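Local coordinates for agarase (Microbulbifer thermotolerans, PDB 3WZ1), which hydrolyses beta-1,4-galactosidic linkages within agarose chains, through its GH16 catalytic domain, to give neoagarotetraose as the main product, at residues S123-E128 against L228-Y233. Numbering follows the deposited sequence.
Sequences SADSTE and LSKPMY. With NA (sodium ion), chain C.
Lys230 reaches over the segment 123-128 and crosses the Glu128 side chain at about a right angle. Its CB packs on Ser123 CB (3.7 Å). With CG beside the backbone N (chi1 -65°) and the chain extended beyond it, CG and CD lie over one face of the Glu128 carboxylate, CD 3.5 Å almost directly above Glu128 CD. CE continues between Glu128 OE2 and Asp125 OD2. A lysine is long enough for NZ to form a salt bridge 2.8 Å from Asp125 OD2, using its syn lone pair. Lys230 NZ also donates to Thr127 OG1 (2.9 Å), and a water links it to Glu128 OE2. A type I turn, Ser123 to Ser126, lies in the short connection between strands 116-123 and 128-135 of the GH16 beta-jelly roll. Short Asp125 spares OD1 for an Asx turn with Thr127 N; the Ser123 and Thr127 hydroxyls also donate to it. An alanine here would probably cost Lys230 its salt bridge and leave these three donors without their shared acceptor. Glu128, preceding the predicted nucleophile Glu129, is long enough for OE1 to take the Ser229 and Lys230 amides from opposite faces while OE2 binds sodium (2.3 Å), alongside the Ser229 hydroxyl, Thr226 OG1, Gly227 O and a water.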
# COMPACT_ATOMS: atom_id res chain seq x y z
N SER A 123 10.58 -0.09 6.64
CA SER A 123 11.95 -0.53 6.93
C SER A 123 11.95 -1.73 7.86
O SER A 123 11.00 -1.95 8.61
CB SER A 123 12.78 0.63 7.51
OG SER A 123 12.27 1.05 8.76
N ALA A 124 13.02 -2.52 7.82
CA ALA A 124 13.10 -3.74 8.62
C ALA A 124 12.90 -3.49 10.12
O ALA A 124 12.40 -4.37 10.83
CB ALA A 124 14.45 -4.39 8.40
N ASP A 125 13.31 -2.32 10.58
CA ASP A 125 13.21 -1.95 11.99
C ASP A 125 11.93 -1.21 12.35
O ASP A 125 11.77 -0.74 13.48
CB ASP A 125 14.47 -1.17 12.44
CG ASP A 125 14.56 0.25 11.86
OD1 ASP A 125 13.65 0.69 11.14
OD2 ASP A 125 15.57 0.94 12.16
N SER A 126 11.00 -1.08 11.39
CA SER A 126 9.69 -0.43 11.61
C SER A 126 9.74 1.04 12.01
O SER A 126 8.81 1.53 12.65
CB SER A 126 8.86 -1.21 12.65
OG SER A 126 8.58 -2.50 12.18
N THR A 127 10.80 1.76 11.62
CA THR A 127 10.91 3.17 11.95
C THR A 127 10.57 4.10 10.80
O THR A 127 10.29 5.26 11.04
CB THR A 127 12.32 3.54 12.46
OG1 THR A 127 13.30 3.32 11.44
CG2 THR A 127 12.67 2.74 13.72
N GLU A 128 10.60 3.60 9.56
CA GLU A 128 10.38 4.45 8.38
C GLU A 128 9.40 3.77 7.44
O GLU A 128 9.58 2.60 7.09
CB GLU A 128 11.71 4.77 7.69
CG GLU A 128 12.65 5.60 8.56
CD GLU A 128 14.01 5.85 7.98
OE1 GLU A 128 14.22 5.66 6.75
OE2 GLU A 128 14.89 6.24 8.79
N LEU A 228 13.85 9.71 5.07
CA LEU A 228 13.33 8.40 4.63
C LEU A 228 14.40 7.74 3.78
O LEU A 228 14.45 7.92 2.57
CB LEU A 228 12.04 8.59 3.86
CG LEU A 228 10.90 9.20 4.66
CD1 LEU A 228 9.77 9.61 3.74
CD2 LEU A 228 10.44 8.22 5.73
N SER A 229 15.28 7.02 4.45
CA SER A 229 16.54 6.56 3.84
C SER A 229 16.82 5.07 3.98
O SER A 229 17.66 4.54 3.25
CB SER A 229 17.71 7.35 4.44
OG SER A 229 17.83 7.08 5.84
N LYS A 230 16.15 4.39 4.91
CA LYS A 230 16.37 2.97 5.12
C LYS A 230 15.74 2.16 3.99
O LYS A 230 14.73 2.58 3.42
CB LYS A 230 15.81 2.53 6.47
CG LYS A 230 16.53 3.18 7.64
CD LYS A 230 15.85 2.99 8.98
CE LYS A 230 16.71 3.64 10.05
NZ LYS A 230 16.16 3.61 11.44
N PRO A 231 16.34 1.00 3.67
CA PRO A 231 15.65 0.15 2.69
C PRO A 231 14.26 -0.22 3.20
O PRO A 231 14.08 -0.42 4.40
CB PRO A 231 16.53 -1.09 2.61
CG PRO A 231 17.87 -0.65 3.13
CD PRO A 231 17.57 0.37 4.18
N MET A 232 13.28 -0.29 2.29
CA MET A 232 11.92 -0.60 2.71
C MET A 232 11.35 -1.75 1.90
O MET A 232 11.53 -1.84 0.68
CB MET A 232 10.99 0.60 2.55
CG MET A 232 11.39 1.80 3.40
SD MET A 232 10.16 3.10 3.24
CE MET A 232 11.08 4.47 3.94
N TYR A 233 10.62 -2.62 2.60
CA TYR A 233 9.97 -3.76 1.98
C TYR A 233 8.59 -3.35 1.46
O TYR A 233 7.89 -2.56 2.11
CB TYR A 233 9.83 -4.92 2.99
CG TYR A 233 11.18 -5.43 3.40
CD1 TYR A 233 11.90 -4.82 4.42
CD2 TYR A 233 11.77 -6.49 2.71
CE1 TYR A 233 13.17 -5.25 4.74
CE2 TYR A 233 13.04 -6.92 3.04
CZ TYR A 233 13.72 -6.29 4.05
OH TYR A 233 15.00 -6.71 4.37
NA NA C . 16.56 7.43 7.80
O HOH W 1 15.40 -1.90 6.21
O HOH W 2 14.91 6.30 11.40
O HOH W 3 18.63 6.01 8.53